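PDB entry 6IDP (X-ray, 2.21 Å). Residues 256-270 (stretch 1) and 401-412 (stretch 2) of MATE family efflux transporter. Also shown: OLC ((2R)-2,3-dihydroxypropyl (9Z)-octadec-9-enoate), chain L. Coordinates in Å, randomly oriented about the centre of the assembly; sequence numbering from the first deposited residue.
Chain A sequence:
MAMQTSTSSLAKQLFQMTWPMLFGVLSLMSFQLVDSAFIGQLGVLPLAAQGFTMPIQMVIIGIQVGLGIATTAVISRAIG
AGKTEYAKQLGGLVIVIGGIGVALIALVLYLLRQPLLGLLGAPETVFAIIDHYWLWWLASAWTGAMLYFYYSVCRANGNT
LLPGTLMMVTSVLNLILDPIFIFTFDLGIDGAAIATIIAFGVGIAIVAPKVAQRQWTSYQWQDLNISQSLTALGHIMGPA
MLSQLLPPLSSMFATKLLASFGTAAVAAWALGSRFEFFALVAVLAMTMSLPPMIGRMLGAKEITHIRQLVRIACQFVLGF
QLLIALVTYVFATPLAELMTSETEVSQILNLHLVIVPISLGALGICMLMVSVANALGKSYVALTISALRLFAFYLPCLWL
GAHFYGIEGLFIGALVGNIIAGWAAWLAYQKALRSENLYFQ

Stretch 1 (256-270) KLLASFGTAAVAAWA
Stretch 2, residues 401-412: GAHFYGIEGLFI

The side-chain contacts are all apolar, and no hydrogen bond crosses between the stretches; 426 Å² is buried, both sides summed. In stretch 1 a helix arriving at Lys256 gives way to a type I turn, Ala259 to Gly262, and a second helix starts at Thr263 and continues beyond Ala270, N-capped by Gly262 (phi/psi 103/165). Its axis passes 12.0 Å from that of the stretch 2 helix, with N-to-C directions 31° apart, and side chains fill most of the space between them. CA atoms pair as Leu257–Ala402 (7.5 Å), Phe261–Ile407 (6.9 Å) and Trp269–Phe411 (9.6 Å).

Along stretch 2, Gly401 packs against its own helix: an ideal CB would lie 1.9 Å from Gly409 O. Ala402 points its CB toward stretch 1, 3.9 Å from Phe261 CE2 and 4.3 Å from Leu257 CD2; the small methyl leaves room for the ring, whose edge meets the carbonyl, Phe261 CZ to Ala402 O being 3.7 Å.

Tyr405 (chi1 m) turns away and lays a ring face on lipid, its CE2 3.5 Å from OLC C17. The helix kinks next, Ile407 N and Glu408 N lacking bonds to the preceding turn. Gly406 (66/-143) has a positive phi that favours glycine, and its CA approaches Phe261 CZ to 3.5 Å. Phe261 (chi1 m, chi2 -60°) has Ile407 N over one face.

Ile407 (t, p) directs CD1 to Leu258 CD2 (3.7 Å) and Ala265 CB (3.9 Å); alanine's short side chain suits this approach. Leu410, buried and pointing toward stretch 1 (chi1 t, chi2 145°), places CD1 4.3 Å from Leu257 CD1 and CD2 3.5 Å from Trp269 CZ3. Phe411 (m, chi2 -22°) starts sideways, as does Trp269 (t, chi2 -96°), but their ends converge edge to edge, Phe411 CE1 lying 3.6 Å from Trp269 CE3.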

# COMPACT_ATOMS: atom_id res chain seq x y z
N LYS A 256 -13.24 18.34 -3.57
CA LYS A 256 -13.94 19.62 -3.54
C LYS A 256 -13.25 20.65 -4.44
O LYS A 256 -13.91 21.43 -5.12
CB LYS A 256 -14.04 20.15 -2.11
CG LYS A 256 -14.85 19.26 -1.18
CD LYS A 256 -15.29 20.01 0.07
CE LYS A 256 -16.24 19.18 0.91
NZ LYS A 256 -16.92 19.99 1.96
N LEU A 257 -11.92 20.63 -4.43
CA LEU A 257 -11.13 21.51 -5.28
C LEU A 257 -11.36 21.23 -6.76
O LEU A 257 -11.60 22.14 -7.55
CB LEU A 257 -9.64 21.37 -4.96
CG LEU A 257 -9.06 22.25 -3.86
CD1 LEU A 257 -7.55 22.09 -3.81
CD2 LEU A 257 -9.44 23.70 -4.10
N LEU A 258 -11.28 19.96 -7.13
CA LEU A 258 -11.35 19.55 -8.53
C LEU A 258 -12.73 19.69 -9.14
O LEU A 258 -12.86 20.06 -10.31
CB LEU A 258 -10.89 18.10 -8.67
CG LEU A 258 -9.38 17.90 -8.62
CD1 LEU A 258 -9.09 16.46 -8.26
CD2 LEU A 258 -8.77 18.26 -9.96
N ALA A 259 -13.76 19.39 -8.35
CA ALA A 259 -15.13 19.41 -8.83
C ALA A 259 -15.52 20.79 -9.34
O ALA A 259 -16.38 20.92 -10.21
CB ALA A 259 -16.08 18.97 -7.73
N SER A 260 -14.88 21.83 -8.81
CA SER A 260 -15.21 23.20 -9.17
C SER A 260 -14.67 23.57 -10.55
O SER A 260 -14.96 24.64 -11.08
CB SER A 260 -14.67 24.18 -8.12
OG SER A 260 -13.26 24.11 -8.02
N PHE A 261 -13.87 22.68 -11.14
CA PHE A 261 -13.31 22.93 -12.46
C PHE A 261 -13.99 22.10 -13.55
O PHE A 261 -13.54 22.09 -14.70
CB PHE A 261 -11.80 22.68 -12.46
CG PHE A 261 -11.03 23.64 -11.60
CD1 PHE A 261 -11.07 25.00 -11.87
CD2 PHE A 261 -10.28 23.19 -10.53
CE1 PHE A 261 -10.37 25.89 -11.08
CE2 PHE A 261 -9.57 24.08 -9.73
CZ PHE A 261 -9.62 25.44 -10.01
N GLY A 262 -15.07 21.41 -13.19
CA GLY A 262 -15.85 20.67 -14.16
C GLY A 262 -15.63 19.17 -14.15
O GLY A 262 -14.65 18.68 -13.59
N THR A 263 -16.54 18.45 -14.80
CA THR A 263 -16.51 17.00 -14.85
C THR A 263 -15.28 16.45 -15.58
O THR A 263 -14.78 15.37 -15.26
CB THR A 263 -17.78 16.44 -15.52
OG1 THR A 263 -17.59 15.06 -15.86
CG2 THR A 263 -18.10 17.21 -16.79
N ALA A 264 -14.80 17.19 -16.58
CA ALA A 264 -13.66 16.75 -17.38
C ALA A 264 -12.36 16.83 -16.59
O ALA A 264 -11.48 15.99 -16.73
CB ALA A 264 -13.56 17.57 -18.64
N ALA A 265 -12.25 17.87 -15.76
CA ALA A 265 -11.09 18.02 -14.89
C ALA A 265 -11.06 16.89 -13.86
O ALA A 265 -9.99 16.35 -13.55
CB ALA A 265 -11.10 19.37 -14.21
N VAL A 266 -12.23 16.53 -13.34
CA VAL A 266 -12.33 15.44 -12.39
C VAL A 266 -11.90 14.12 -13.04
O VAL A 266 -11.14 13.35 -12.46
CB VAL A 266 -13.76 15.30 -11.83
CG1 VAL A 266 -13.87 14.07 -10.93
CG2 VAL A 266 -14.16 16.55 -11.07
N ALA A 267 -12.38 13.89 -14.26
CA ALA A 267 -12.04 12.68 -15.00
C ALA A 267 -10.55 12.62 -15.35
O ALA A 267 -9.94 11.56 -15.31
CB ALA A 267 -12.88 12.58 -16.26
N ALA A 268 -9.98 13.77 -15.69
CA ALA A 268 -8.57 13.83 -16.06
C ALA A 268 -7.68 13.54 -14.86
O ALA A 268 -6.64 12.89 -14.99
CB ALA A 268 -8.24 15.19 -16.65
N TRP A 269 -8.10 14.01 -13.69
CA TRP A 269 -7.34 13.79 -12.47
C TRP A 269 -7.35 12.31 -12.08
O TRP A 269 -6.35 11.79 -11.58
CB TRP A 269 -7.89 14.64 -11.33
CG TRP A 269 -7.13 14.48 -10.05
CD1 TRP A 269 -7.43 13.65 -9.01
CD2 TRP A 269 -5.93 15.17 -9.68
NE1 TRP A 269 -6.50 13.78 -8.01
CE2 TRP A 269 -5.57 14.71 -8.39
CE3 TRP A 269 -5.14 16.14 -10.30
CZ2 TRP A 269 -4.44 15.18 -7.72
CZ3 TRP A 269 -4.02 16.60 -9.63
CH2 TRP A 269 -3.68 16.13 -8.36
N ALA A 270 -8.48 11.65 -12.30
CA ALA A 270 -8.59 10.23 -12.01
C ALA A 270 -7.60 9.43 -12.86
O ALA A 270 -6.89 8.57 -12.35
CB ALA A 270 -10.01 9.74 -12.23
N GLY A 401 -2.35 26.89 -5.97
CA GLY A 401 -2.30 26.83 -7.41
C GLY A 401 -3.67 26.91 -8.05
O GLY A 401 -3.86 27.58 -9.07
N ALA A 402 -4.64 26.23 -7.45
CA ALA A 402 -6.00 26.22 -7.95
C ALA A 402 -6.63 27.60 -7.80
O ALA A 402 -7.35 28.07 -8.68
CB ALA A 402 -6.83 25.18 -7.22
N HIS A 403 -6.34 28.25 -6.68
CA HIS A 403 -6.92 29.55 -6.36
C HIS A 403 -6.52 30.62 -7.37
O HIS A 403 -7.36 31.39 -7.83
CB HIS A 403 -6.51 29.99 -4.96
CG HIS A 403 -6.93 31.39 -4.62
ND1 HIS A 403 -8.21 31.70 -4.22
CD2 HIS A 403 -6.24 32.55 -4.63
CE1 HIS A 403 -8.29 33.00 -3.99
NE2 HIS A 403 -7.11 33.54 -4.24
N PHE A 404 -5.23 30.67 -7.69
CA PHE A 404 -4.72 31.73 -8.55
C PHE A 404 -4.67 31.34 -10.03
O PHE A 404 -4.74 32.21 -10.90
CB PHE A 404 -3.31 32.15 -8.10
CG PHE A 404 -3.29 32.81 -6.75
CD1 PHE A 404 -3.79 34.09 -6.58
CD2 PHE A 404 -2.74 32.16 -5.65
CE1 PHE A 404 -3.76 34.71 -5.34
CE2 PHE A 404 -2.71 32.77 -4.41
CZ PHE A 404 -3.22 34.04 -4.26
N TYR A 405 -4.56 30.05 -10.33
CA TYR A 405 -4.35 29.64 -11.71
C TYR A 405 -5.19 28.46 -12.19
O TYR A 405 -4.88 27.86 -13.22
CB TYR A 405 -2.87 29.31 -11.94
CG TYR A 405 -1.95 30.50 -11.78
CD1 TYR A 405 -1.68 31.34 -12.85
CD2 TYR A 405 -1.35 30.78 -10.56
CE1 TYR A 405 -0.84 32.43 -12.72
CE2 TYR A 405 -0.51 31.87 -10.41
CZ TYR A 405 -0.26 32.69 -11.49
OH TYR A 405 0.58 33.77 -11.35
N GLY A 406 -6.25 28.12 -11.46
CA GLY A 406 -7.16 27.08 -11.92
C GLY A 406 -6.53 25.70 -11.98
O GLY A 406 -5.71 25.36 -11.13
N ILE A 407 -6.91 24.91 -12.99
CA ILE A 407 -6.49 23.51 -13.03
C ILE A 407 -5.00 23.38 -13.36
O ILE A 407 -4.33 22.47 -12.86
CB ILE A 407 -7.33 22.68 -14.04
CG1 ILE A 407 -7.06 21.19 -13.87
CG2 ILE A 407 -7.06 23.10 -15.48
CD1 ILE A 407 -7.72 20.59 -12.66
N GLU A 408 -4.47 24.29 -14.17
CA GLU A 408 -3.06 24.26 -14.53
C GLU A 408 -2.19 24.64 -13.33
O GLU A 408 -1.11 24.09 -13.15
CB GLU A 408 -2.77 25.18 -15.71
CG GLU A 408 -3.30 26.60 -15.57
CD GLU A 408 -4.69 26.77 -16.17
OE1 GLU A 408 -5.41 25.77 -16.33
OE2 GLU A 408 -5.05 27.92 -16.49
N GLY A 409 -2.68 25.57 -12.52
CA GLY A 409 -1.97 25.98 -11.33
C GLY A 409 -1.98 24.89 -10.28
O GLY A 409 -1.03 24.74 -9.51
N LEU A 410 -3.06 24.12 -10.25
CA LEU A 410 -3.18 23.00 -9.32
C LEU A 410 -2.13 21.94 -9.62
O LEU A 410 -1.54 21.36 -8.71
CB LEU A 410 -4.59 22.41 -9.38
CG LEU A 410 -4.99 21.36 -8.34
CD1 LEU A 410 -6.45 21.52 -7.96
CD2 LEU A 410 -4.73 19.97 -8.88
N PHE A 411 -1.88 21.68 -10.91
CA PHE A 411 -0.85 20.73 -11.31
C PHE A 411 0.53 21.21 -10.87
O PHE A 411 1.36 20.43 -10.42
CB PHE A 411 -0.87 20.49 -12.82
CG PHE A 411 -2.11 19.79 -13.32
CD1 PHE A 411 -2.87 19.01 -12.46
CD2 PHE A 411 -2.50 19.91 -14.64
CE1 PHE A 411 -4.01 18.36 -12.92
CE2 PHE A 411 -3.63 19.26 -15.10
CZ PHE A 411 -4.39 18.49 -14.25
N ILE A 412 0.76 22.52 -11.01
CA ILE A 412 2.01 23.13 -10.55
C ILE A 412 2.16 22.98 -9.04
O ILE A 412 3.26 22.73 -8.53
CB ILE A 412 2.07 24.63 -10.93
CG1 ILE A 412 2.01 24.80 -12.45
CG2 ILE A 412 3.35 25.26 -10.39
CD1 ILE A 412 3.18 24.18 -13.18
C18 OLC L . 3.03 30.13 -11.65
C10 OLC L . 2.87 27.89 -4.50
C17 OLC L . 1.66 29.55 -11.90
C11 OLC L . 2.70 26.63 -5.31
C16 OLC L . 1.40 28.41 -10.93
C12 OLC L . 1.58 26.80 -6.31
C15 OLC L . 1.57 28.89 -9.50
C13 OLC L . 1.86 27.98 -7.21
C14 OLC L . 1.17 27.78 -8.55